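Pentalenene synthase (Streptomyces chartreusis NRRL 3882, PDB 6Q4S) probably cyclises (2E,6E)-farnesyl diphosphate to the bicyclic sesquiterpenol 7-epi-alpha-eudesmol in a magnesium-dependent reaction that releases diphosphate. Local coordinates at residues Tyr58-Leu69 with Ser186-Arg194; Glu165-Phe176 with Gly237-Glu247. All coordinates share one frame; numbering follows the deposited sequence.

Overall arrangement
The two contacts lie on opposite sides of the chain's centre, about 33 Å apart between centres and about 13 Å between nearest atoms, and do not touch. Along the chain their segments alternate: 58-69, 165-176, 186-194, 237-247. Helix 170-180, which starts in contact 2, is followed directly by helix 183-194, which ends in contact 1, so this consecutive pair spans the distance between them. Arg177, which probably binds substrate, lies on helix 170-180 between segments 165-176 and 186-194. The chain is all helical, as in class I terpene synthases. Contact 1 joins the start of helix 63-79, which runs on toward the DDXXD motif, to helix 183-194; contact 2 pairs helix 170-180 with helix 240-248.

Contact 1. Residues Tyr58-Leu69 with Ser186-Arg194; sequences YPHASADDMVVL and SIDAGERSR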
loop_
_atom_site.group_PDB
_atom_site.type_symbol
_atom_site.label_atom_id
_atom_site.label_comp_id
_atom_site.label_asym_id
_atom_site.label_seq_id
_atom_site.Cartn_x
_atom_site.Cartn_y
_atom_site.Cartn_z
ATOM N N TYR A 58 -22.543 -5.486 3.499
ATOM C CA TYR A 58 -22.065 -5.110 4.843
ATOM C C TYR A 58 -23.257 -5.175 5.834
ATOM O O TYR A 58 -23.668 -4.167 6.379
ATOM C CB TYR A 58 -21.468 -3.699 4.814
ATOM C CG TYR A 58 -20.251 -3.634 3.893
ATOM C CD1 TYR A 58 -19.144 -4.422 4.154
ATOM C CD2 TYR A 58 -20.256 -2.850 2.767
ATOM C CE1 TYR A 58 -18.063 -4.444 3.294
ATOM C CE2 TYR A 58 -19.168 -2.869 1.901
ATOM C CZ TYR A 58 -18.105 -3.674 2.156
ATOM O OH TYR A 58 -16.972 -3.701 1.351
ATOM N N PRO A 59 -23.843 -6.355 6.006
ATOM C CA PRO A 59 -25.159 -6.357 6.712
ATOM C C PRO A 59 -25.118 -6.058 8.207
ATOM O O PRO A 59 -26.179 -5.763 8.773
ATOM C CB PRO A 59 -25.664 -7.781 6.473
ATOM C CG PRO A 59 -24.399 -8.564 6.382
ATOM C CD PRO A 59 -23.493 -7.695 5.543
ATOM N N HIS A 60 -23.937 -6.125 8.825
ATOM C CA HIS A 60 -23.765 -5.886 10.261
ATOM C C HIS A 60 -23.391 -4.467 10.631
ATOM O O HIS A 60 -23.102 -4.249 11.769
ATOM C CB HIS A 60 -22.756 -6.835 10.857
ATOM C CG HIS A 60 -23.128 -8.266 10.722
ATOM N ND1 HIS A 60 -24.187 -8.828 11.401
ATOM C CD2 HIS A 60 -22.559 -9.267 10.005
ATOM C CE1 HIS A 60 -24.270 -10.109 11.081
ATOM N NE2 HIS A 60 -23.276 -10.405 10.258
ATOM N N ALA A 61 -23.414 -3.522 9.689
ATOM C CA ALA A 61 -22.910 -2.204 9.953
ATOM C C ALA A 61 -23.874 -1.511 10.887
ATOM O O ALA A 61 -25.108 -1.664 10.730
ATOM C CB ALA A 61 -22.803 -1.422 8.666
ATOM N N SER A 62 -23.344 -0.679 11.798
ATOM C CA SER A 62 -24.211 0.253 12.486
ATOM C C SER A 62 -24.829 1.178 11.477
ATOM O O SER A 62 -24.344 1.258 10.318
ATOM C CB SER A 62 -23.421 1.072 13.492
ATOM O OG SER A 62 -22.621 1.996 12.801
ATOM N N ALA A 63 -25.846 1.929 11.891
ATOM C CA ALA A 63 -26.521 2.784 10.998
ATOM C C ALA A 63 -25.640 3.907 10.467
ATOM O O ALA A 63 -25.801 4.321 9.290
ATOM C CB ALA A 63 -27.781 3.357 11.625
ATOM N N ASP A 64 -24.766 4.485 11.297
ATOM C CA ASP A 64 -23.995 5.610 10.805
ATOM C C ASP A 64 -22.888 5.079 9.833
ATOM O O ASP A 64 -22.483 5.780 8.927
ATOM C CB ASP A 64 -23.335 6.377 11.937
ATOM C CG ASP A 64 -24.345 7.115 12.839
ATOM O OD1 ASP A 64 -25.393 7.626 12.352
ATOM O OD2 ASP A 64 -24.029 7.199 14.038
ATOM N N ASP A 65 -22.341 3.933 10.169
ATOM C CA ASP A 65 -21.324 3.271 9.333
ATOM C C ASP A 65 -21.915 2.757 8.018
ATOM O O ASP A 65 -21.243 2.773 6.995
ATOM C CB ASP A 65 -20.701 2.128 10.087
ATOM C CG ASP A 65 -19.796 2.598 11.220
ATOM O OD1 ASP A 65 -19.357 3.774 11.231
ATOM O OD2 ASP A 65 -19.379 1.746 12.026
ATOM N N MET A 66 -23.194 2.421 8.008
ATOM C CA MET A 66 -23.852 2.064 6.754
ATOM C C MET A 66 -23.866 3.255 5.828
ATOM O O MET A 66 -23.611 3.128 4.607
ATOM C CB MET A 66 -25.271 1.516 6.975
ATOM C CG MET A 66 -25.971 1.071 5.704
ATOM S SD MET A 66 -25.092 -0.136 4.643
ATOM C CE MET A 66 -25.023 -1.440 5.775
ATOM N N VAL A 67 -24.076 4.447 6.388
ATOM C CA VAL A 67 -23.987 5.657 5.578
ATOM C C VAL A 67 -22.554 5.855 4.910
ATOM O O VAL A 67 -22.483 6.121 3.741
ATOM C CB VAL A 67 -24.325 6.949 6.362
ATOM C CG1 VAL A 67 -24.260 8.135 5.387
ATOM C CG2 VAL A 67 -25.760 6.868 6.929
ATOM N N VAL A 68 -21.511 5.703 5.705
ATOM C CA VAL A 68 -20.118 5.836 5.260
ATOM C C VAL A 68 -19.867 4.784 4.163
ATOM O O VAL A 68 -19.299 5.102 3.123
ATOM C CB VAL A 68 -19.187 5.618 6.457
ATOM C CG1 VAL A 68 -17.705 5.469 6.026
ATOM C CG2 VAL A 68 -19.317 6.776 7.421
ATOM N N LEU A 69 -20.350 3.560 4.377
ATOM C CA LEU A 69 -20.200 2.494 3.370
ATOM C C LEU A 69 -20.893 2.777 2.045
ATOM O O LEU A 69 -20.295 2.574 0.983
ATOM C CB LEU A 69 -20.502 1.124 3.937
ATOM C CG LEU A 69 -19.543 0.633 5.009
ATOM C CD1 LEU A 69 -20.243 -0.368 5.907
ATOM C CD2 LEU A 69 -18.188 0.081 4.508
ATOM N N SER A 186 -12.842 -4.832 -0.871
ATOM C CA SER A 186 -14.280 -4.963 -0.471
ATOM C C SER A 186 -14.454 -5.880 0.722
ATOM O O SER A 186 -15.244 -5.543 1.645
ATOM C CB SER A 186 -15.163 -5.328 -1.662
ATOM O OG SER A 186 -14.953 -4.417 -2.721
ATOM N N ILE A 187 -13.740 -7.006 0.719
ATOM C CA ILE A 187 -13.713 -7.957 1.824
ATOM C C ILE A 187 -13.040 -7.364 3.039
ATOM O O ILE A 187 -13.574 -7.442 4.173
ATOM C CB ILE A 187 -13.036 -9.274 1.440
ATOM C CG1 ILE A 187 -13.928 -10.052 0.453
ATOM C CG2 ILE A 187 -12.799 -10.162 2.674
ATOM C CD1 ILE A 187 -13.141 -11.012 -0.438
ATOM N N ASP A 188 -11.920 -6.673 2.815
ATOM C CA ASP A 188 -11.205 -6.007 3.912
ATOM C C ASP A 188 -12.171 -5.083 4.687
ATOM O O ASP A 188 -12.108 -5.022 5.892
ATOM C CB ASP A 188 -10.044 -5.159 3.406
ATOM C CG ASP A 188 -8.914 -5.968 2.778
ATOM O OD1 ASP A 188 -8.711 -7.156 3.094
ATOM O OD2 ASP A 188 -8.171 -5.377 1.992
ATOM N N ALA A 189 -13.057 -4.381 4.001
ATOM C CA ALA A 189 -13.873 -3.437 4.690
ATOM C C ALA A 189 -14.905 -4.143 5.592
ATOM O O ALA A 189 -15.571 -3.460 6.374
ATOM C CB ALA A 189 -14.596 -2.536 3.726
ATOM N N GLY A 190 -15.116 -5.456 5.419
ATOM C CA GLY A 190 -16.042 -6.166 6.263
ATOM C C GLY A 190 -15.645 -6.092 7.746
ATOM O O GLY A 190 -16.503 -6.039 8.644
ATOM N N GLU A 191 -14.346 -6.076 7.981
ATOM C CA GLU A 191 -13.777 -6.011 9.319
ATOM C C GLU A 191 -14.127 -4.605 9.905
ATOM O O GLU A 191 -14.616 -4.504 11.025
ATOM C CB GLU A 191 -12.258 -6.191 9.238
ATOM C CG GLU A 191 -11.815 -7.610 9.042
ATOM C CD GLU A 191 -10.418 -7.730 8.466
ATOM O OE1 GLU A 191 -9.416 -7.941 9.205
ATOM O OE2 GLU A 191 -10.309 -7.578 7.244
ATOM N N ARG A 192 -13.976 -3.539 9.122
ATOM C CA ARG A 192 -14.405 -2.218 9.588
ATOM C C ARG A 192 -15.899 -2.133 9.903
ATOM O O ARG A 192 -16.254 -1.515 10.905
ATOM C CB ARG A 192 -14.000 -1.114 8.602
ATOM C CG ARG A 192 -14.625 0.259 8.814
ATOM C CD ARG A 192 -14.144 0.761 10.185
ATOM N NE ARG A 192 -14.601 2.124 10.347
ATOM C CZ ARG A 192 -15.776 2.436 10.886
ATOM N NH1 ARG A 192 -16.585 1.488 11.266
ATOM N NH2 ARG A 192 -16.165 3.686 11.032
ATOM N N SER A 193 -16.726 -2.718 9.043
ATOM C CA SER A 193 -18.162 -2.629 9.133
ATOM C C SER A 193 -18.743 -3.329 10.366
ATOM O O SER A 193 -19.729 -2.863 10.935
ATOM C CB SER A 193 -18.782 -3.244 7.893
ATOM O OG SER A 193 -20.166 -3.324 8.055
ATOM N N ARG A 194 -18.129 -4.431 10.754
ATOM C CA ARG A 194 -18.594 -5.264 11.811
ATOM C C ARG A 194 -17.784 -5.150 13.089
ATOM O O ARG A 194 -18.245 -5.582 14.128
ATOM C CB ARG A 194 -18.605 -6.676 11.327
ATOM C CG ARG A 194 -19.417 -7.611 12.221
ATOM C CD ARG A 194 -19.426 -9.007 11.632
ATOM N NE ARG A 194 -20.283 -9.895 12.392
ATOM C CZ ARG A 194 -20.529 -11.156 12.092
ATOM N NH1 ARG A 194 -19.999 -11.750 11.019
ATOM N NH2 ARG A 194 -21.322 -11.829 12.888
HETATM O O HOH W 1 -21.215 -4.710 14.533
HETATM O O HOH W 2 -20.613 -0.681 12.192
#
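Tyr58 and Ser193 form the tight, buried heart of this contact, where the turn before helix 63-79 meets the last turns of helix 183-194. The phenol reaches along the helix until Tyr58 OH donates to Ser186 O at 2.5 Å, on a lone pair in the carbonyl plane. Small residues suit this surface: Gly190 lies beside the ring, and Ala189 CB is 3.6 Å from Tyr58 OH. In one of its two conformers Ser193 turns its hydroxyl toward Ala61 CB and Tyr58 CB, while Leu69 CD1 packs on its CB. The backbones come close here too, Ala61 CA making a CH...O contact of 3.4 Å with Ser193 O.

Outward from the buried tyrosine, charge and water take over. Arg192 holds Asp65 end-on in a salt bridge, NH1 to OD2 at 2.9 Å and NH2 to OD1 at 3.2 Å; the two planes stand 78° apart, and both oxygens are met from above the carboxylate. A water links Asp65 OD2, Ser193 O and Ser62 N, and Ser62 OG caps the helix by accepting from Asp65 N. At the far edge Arg194, with CG anti to the backbone N (chi1 -165°) and its chain extended, lays its guanidinium flat on the His60 ring, centres 3.7 Å apart and planes at 18°, a fit suited to two planar groups on a partly exposed surface. Arg194 NH1 also forms a salt bridge with Glu299.

Helix 288-313 lies against both segments, Trp304 meeting Tyr58 and Ser186, while helix 19-32 packs against Met66 and Val67.

Contact 2. Residues Glu165-Phe176 with Gly237-Glu247; sequences EGTLGLDEYAEF and GHNLIAVLRRE
Leu170 and Val243 mark where helices 170-176 and 240-247 face each other, nearly antiparallel at 164° with axes 10.1 Å apart. The loops leading into them also meet, Gly166 CA lying 4.5 Å from Gly237 CA. Positive phi at Gly166 calls for glycine.

Leu170 is a knob in a hole formed by Leu240, Val243, Leu244 and Glu247. Its CD1 reaches 3.8 Å from Leu244 CD2 and lies against Leu240 CD1 as well, a good place for a branched apolar chain. At the helix start, Leu170 N donates to Glu247 OE1 at 3.1 Å from above the carboxylate; an acidic group suits the start of a helix, where the first-turn N-H groups have no carbonyl partner within the helix.

This antiparallel pair belongs to the all-helical class I terpene synthase fold, and it lies close to residues that probably bind substrate and magnesium, Arg177 and Ser227. Tyr173, whose side chain is about 4 Å from that of Arg177, offers a face to Val243 CG2, a CH-pi contact 4.3 Å from the ring centroid, while its CE1 edge points at the face of the His238 ring in a T-shaped pair with planes at 83°. Phe176 and His238 touch at their edges, neither ring lying over the other, which completes an aromatic cluster. The hydroxyl of Tyr173 bonds to Asp224, which also takes Leu240 N. A leucine in place of Tyr173 would probably leave His238 without its T-shaped partner and Asp224 without one of its donors.

On the exposed side, the long Arg246, bent about its CG-CD bond, brings one guanidinium face over Gly166 O and makes a weak bond from NH2 to Leu168 O (2.7 Å). Its NH1 donates almost straight, at 173°, to Gly237 O, tying the incoming loop back onto its own helix.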
loop_
_atom_site.group_PDB
_atom_site.type_symbol
_atom_site.label_atom_id
_atom_site.label_comp_id
_atom_site.label_asym_id
_atom_site.label_seq_id
_atom_site.Cartn_x
_atom_site.Cartn_y
_atom_site.Cartn_z
ATOM N N GLU A 165 -9.394 -3.062 -26.657
ATOM C CA GLU A 165 -10.385 -4.014 -26.121
ATOM C C GLU A 165 -10.559 -5.146 -27.115
ATOM O O GLU A 165 -10.419 -4.965 -28.326
ATOM C CB GLU A 165 -11.705 -3.364 -25.881
ATOM C CG GLU A 165 -11.640 -2.328 -24.803
ATOM C CD GLU A 165 -13.016 -1.776 -24.542
ATOM O OE1 GLU A 165 -13.265 -0.591 -24.917
ATOM O OE2 GLU A 165 -13.841 -2.564 -24.002
ATOM N N GLY A 166 -10.808 -6.323 -26.599
ATOM C CA GLY A 166 -10.885 -7.479 -27.418
ATOM C C GLY A 166 -9.554 -8.113 -27.654
ATOM O O GLY A 166 -9.527 -9.115 -28.325
ATOM N N THR A 167 -8.439 -7.613 -27.106
ATOM C CA THR A 167 -7.194 -8.328 -27.365
ATOM C C THR A 167 -6.784 -9.360 -26.331
ATOM O O THR A 167 -5.865 -10.197 -26.591
ATOM C CB THR A 167 -6.057 -7.371 -27.599
ATOM O OG1 THR A 167 -5.974 -6.470 -26.498
ATOM C CG2 THR A 167 -6.298 -6.595 -28.920
ATOM N N LEU A 168 -7.440 -9.376 -25.173
ATOM C CA LEU A 168 -7.013 -10.325 -24.164
ATOM C C LEU A 168 -7.550 -11.683 -24.504
ATOM O O LEU A 168 -8.746 -11.811 -24.754
ATOM C CB LEU A 168 -7.517 -9.860 -22.771
ATOM C CG LEU A 168 -6.658 -8.921 -21.935
ATOM C CD1 LEU A 168 -5.926 -7.864 -22.705
ATOM C CD2 LEU A 168 -7.411 -8.266 -20.809
ATOM N N GLY A 169 -6.700 -12.697 -24.422
ATOM C CA GLY A 169 -7.076 -14.100 -24.464
ATOM C C GLY A 169 -7.615 -14.543 -23.111
ATOM O O GLY A 169 -7.632 -13.777 -22.160
ATOM N N LEU A 170 -8.019 -15.793 -23.027
ATOM C CA LEU A 170 -8.719 -16.278 -21.881
ATOM C C LEU A 170 -7.893 -16.199 -20.574
ATOM O O LEU A 170 -8.405 -15.703 -19.556
ATOM C CB LEU A 170 -9.241 -17.699 -22.090
ATOM C CG LEU A 170 -9.928 -18.242 -20.850
ATOM C CD1 LEU A 170 -11.206 -17.468 -20.595
ATOM C CD2 LEU A 170 -10.168 -19.760 -20.881
ATOM N N ASP A 171 -6.681 -16.741 -20.570
ATOM C CA ASP A 171 -5.882 -16.801 -19.308
ATOM C C ASP A 171 -5.490 -15.404 -18.782
ATOM O O ASP A 171 -5.585 -15.155 -17.538
ATOM C CB ASP A 171 -4.621 -17.658 -19.463
ATOM C CG ASP A 171 -4.923 -19.158 -19.540
ATOM O OD1 ASP A 171 -6.067 -19.555 -19.826
ATOM O OD2 ASP A 171 -4.004 -19.939 -19.271
ATOM N N GLU A 172 -5.093 -14.525 -19.689
ATOM C CA GLU A 172 -4.771 -13.142 -19.355
ATOM C C GLU A 172 -6.019 -12.388 -18.880
ATOM O O GLU A 172 -5.885 -11.405 -18.146
ATOM C CB GLU A 172 -4.241 -12.304 -20.542
ATOM C CG GLU A 172 -2.879 -12.692 -21.169
ATOM C CD GLU A 172 -2.837 -12.394 -22.699
ATOM O OE1 GLU A 172 -3.708 -12.935 -23.527
ATOM O OE2 GLU A 172 -1.949 -11.584 -23.076
ATOM N N TYR A 173 -7.168 -12.690 -19.487
ATOM C CA TYR A 173 -8.393 -11.987 -19.170
ATOM C C TYR A 173 -8.780 -12.385 -17.753
ATOM O O TYR A 173 -9.087 -11.485 -16.977
ATOM C CB TYR A 173 -9.560 -12.245 -20.159
ATOM C CG TYR A 173 -10.791 -11.521 -19.698
ATOM C CD1 TYR A 173 -10.942 -10.156 -19.934
ATOM C CD2 TYR A 173 -11.735 -12.171 -18.958
ATOM C CE1 TYR A 173 -12.023 -9.449 -19.462
ATOM C CE2 TYR A 173 -12.837 -11.477 -18.448
ATOM C CZ TYR A 173 -12.984 -10.129 -18.688
ATOM O OH TYR A 173 -14.079 -9.483 -18.182
ATOM N N ALA A 174 -8.709 -13.677 -17.421
ATOM C CA ALA A 174 -9.078 -14.182 -16.119
ATOM C C ALA A 174 -8.182 -13.567 -15.053
ATOM O O ALA A 174 -8.668 -13.094 -14.023
ATOM C CB ALA A 174 -8.944 -15.677 -16.061
ATOM N N GLU A 175 -6.868 -13.548 -15.312
ATOM C CA GLU A 175 -5.901 -12.896 -14.386
ATOM C C GLU A 175 -6.217 -11.436 -14.181
ATOM O O GLU A 175 -6.241 -10.976 -13.054
ATOM C CB GLU A 175 -4.455 -12.980 -14.897
ATOM C CG GLU A 175 -3.406 -12.563 -13.867
ATOM C CD GLU A 175 -1.958 -12.843 -14.309
ATOM O OE1 GLU A 175 -1.162 -11.866 -14.293
ATOM O OE2 GLU A 175 -1.634 -14.017 -14.669
ATOM N N PHE A 176 -6.418 -10.716 -15.276
ATOM C CA PHE A 176 -6.748 -9.295 -15.223
ATOM C C PHE A 176 -8.098 -8.961 -14.462
ATOM O O PHE A 176 -8.200 -7.934 -13.715
ATOM C CB PHE A 176 -6.847 -8.752 -16.617
ATOM C CG PHE A 176 -6.939 -7.268 -16.710
ATOM C CD1 PHE A 176 -5.959 -6.458 -16.203
ATOM C CD2 PHE A 176 -8.000 -6.658 -17.358
ATOM C CE1 PHE A 176 -6.045 -5.062 -16.317
ATOM C CE2 PHE A 176 -8.076 -5.278 -17.502
ATOM C CZ PHE A 176 -7.108 -4.468 -16.962
ATOM N N GLY A 237 -16.036 -6.584 -26.299
ATOM C CA GLY A 237 -15.191 -7.783 -26.294
ATOM C C GLY A 237 -14.480 -8.048 -24.963
ATOM O O GLY A 237 -13.987 -9.162 -24.751
ATOM N N HIS A 238 -14.443 -7.041 -24.071
ATOM C CA HIS A 238 -13.861 -7.126 -22.686
ATOM C C HIS A 238 -14.858 -7.735 -21.657
ATOM O O HIS A 238 -15.302 -7.104 -20.704
ATOM C CB HIS A 238 -13.408 -5.733 -22.241
ATOM C CG HIS A 238 -12.451 -5.741 -21.100
ATOM N ND1 HIS A 238 -11.132 -6.135 -21.241
ATOM C CD2 HIS A 238 -12.604 -5.373 -19.799
ATOM C CE1 HIS A 238 -10.517 -6.012 -20.073
ATOM N NE2 HIS A 238 -11.385 -5.546 -19.184
ATOM N N ASN A 239 -15.178 -8.993 -21.868
ATOM C CA ASN A 239 -16.230 -9.667 -21.123
ATOM C C ASN A 239 -15.928 -11.135 -21.216
ATOM O O ASN A 239 -15.585 -11.618 -22.295
ATOM C CB ASN A 239 -17.579 -9.286 -21.748
ATOM C CG ASN A 239 -18.718 -9.927 -21.015
ATOM O OD1 ASN A 239 -19.301 -9.373 -20.058
ATOM N ND2 ASN A 239 -19.026 -11.107 -21.417
ATOM N N LEU A 240 -15.978 -11.869 -20.120
ATOM C CA LEU A 240 -15.669 -13.289 -20.133
ATOM C C LEU A 240 -16.316 -14.137 -21.312
ATOM O O LEU A 240 -15.651 -15.040 -21.907
ATOM C CB LEU A 240 -16.071 -13.917 -18.837
ATOM C CG LEU A 240 -15.899 -15.435 -18.700
ATOM C CD1 LEU A 240 -14.440 -15.821 -18.852
ATOM C CD2 LEU A 240 -16.423 -15.964 -17.381
ATOM N N ILE A 241 -17.592 -13.874 -21.549
ATOM C CA ILE A 241 -18.405 -14.557 -22.577
ATOM C C ILE A 241 -17.776 -14.355 -23.955
ATOM O O ILE A 241 -17.422 -15.324 -24.627
ATOM C CB ILE A 241 -19.849 -14.015 -22.610
ATOM C CG1 ILE A 241 -20.485 -14.180 -21.225
ATOM C CG2 ILE A 241 -20.688 -14.721 -23.687
ATOM C CD1 ILE A 241 -20.746 -15.623 -20.863
ATOM N N ALA A 242 -17.599 -13.093 -24.314
ATOM C CA ALA A 242 -16.932 -12.682 -25.579
ATOM C C ALA A 242 -15.530 -13.288 -25.727
ATOM O O ALA A 242 -15.125 -13.769 -26.794
ATOM C CB ALA A 242 -16.853 -11.190 -25.639
ATOM N N VAL A 243 -14.809 -13.345 -24.631
ATOM C CA VAL A 243 -13.455 -13.827 -24.667
ATOM C C VAL A 243 -13.445 -15.300 -24.950
ATOM O O VAL A 243 -12.554 -15.826 -25.702
ATOM C CB VAL A 243 -12.760 -13.497 -23.316
ATOM C CG1 VAL A 243 -11.446 -14.238 -23.146
ATOM C CG2 VAL A 243 -12.541 -11.985 -23.238
ATOM N N LEU A 244 -14.364 -16.014 -24.292
ATOM C CA LEU A 244 -14.443 -17.463 -24.475
ATOM C C LEU A 244 -14.809 -17.825 -25.939
ATOM O O LEU A 244 -14.339 -18.861 -26.458
ATOM C CB LEU A 244 -15.430 -18.120 -23.537
ATOM C CG LEU A 244 -14.994 -18.344 -22.106
ATOM C CD1 LEU A 244 -16.198 -18.543 -21.190
ATOM C CD2 LEU A 244 -14.101 -19.542 -21.984
ATOM N N ARG A 245 -15.679 -17.017 -26.519
ATOM C CA ARG A 245 -16.161 -17.255 -27.836
ATOM C C ARG A 245 -15.013 -17.037 -28.834
ATOM O O ARG A 245 -14.849 -17.841 -29.722
ATOM C CB ARG A 245 -17.319 -16.325 -28.185
ATOM C CG ARG A 245 -17.697 -16.396 -29.670
ATOM C CD ARG A 245 -19.083 -15.869 -29.851
ATOM N NE ARG A 245 -19.491 -15.702 -31.247
ATOM C CZ ARG A 245 -19.111 -14.701 -32.045
ATOM N NH1 ARG A 245 -18.237 -13.761 -31.645
ATOM N NH2 ARG A 245 -19.593 -14.650 -33.274
ATOM N N ARG A 246 -14.269 -15.932 -28.697
ATOM C CA ARG A 246 -13.042 -15.679 -29.501
ATOM C C ARG A 246 -12.089 -16.805 -29.345
ATOM O O ARG A 246 -11.730 -17.410 -30.311
ATOM C CB ARG A 246 -12.339 -14.394 -29.112
ATOM C CG ARG A 246 -12.904 -13.163 -29.808
ATOM C CD ARG A 246 -11.973 -11.959 -29.704
ATOM N NE ARG A 246 -11.272 -11.864 -28.407
ATOM C CZ ARG A 246 -11.704 -11.228 -27.299
ATOM N NH1 ARG A 246 -12.892 -10.573 -27.244
ATOM N NH2 ARG A 246 -10.919 -11.238 -26.215
ATOM N N GLU A 247 -11.765 -17.147 -28.111
ATOM C CA GLU A 247 -10.869 -18.253 -27.820
ATOM C C GLU A 247 -11.315 -19.613 -28.398
ATOM O O GLU A 247 -10.490 -20.349 -28.962
ATOM C CB GLU A 247 -10.700 -18.408 -26.311
ATOM C CG GLU A 247 -9.612 -19.371 -25.858
ATOM C CD GLU A 247 -8.340 -18.690 -25.356
ATOM O OE1 GLU A 247 -8.132 -17.470 -25.620
ATOM O OE2 GLU A 247 -7.580 -19.404 -24.657
HETATM O O HOH W 3 -15.962 -4.391 -23.904
HETATM O O HOH W 4 -10.369 -6.580 -23.936
HETATM O O HOH W 5 -5.649 -18.383 -22.758
#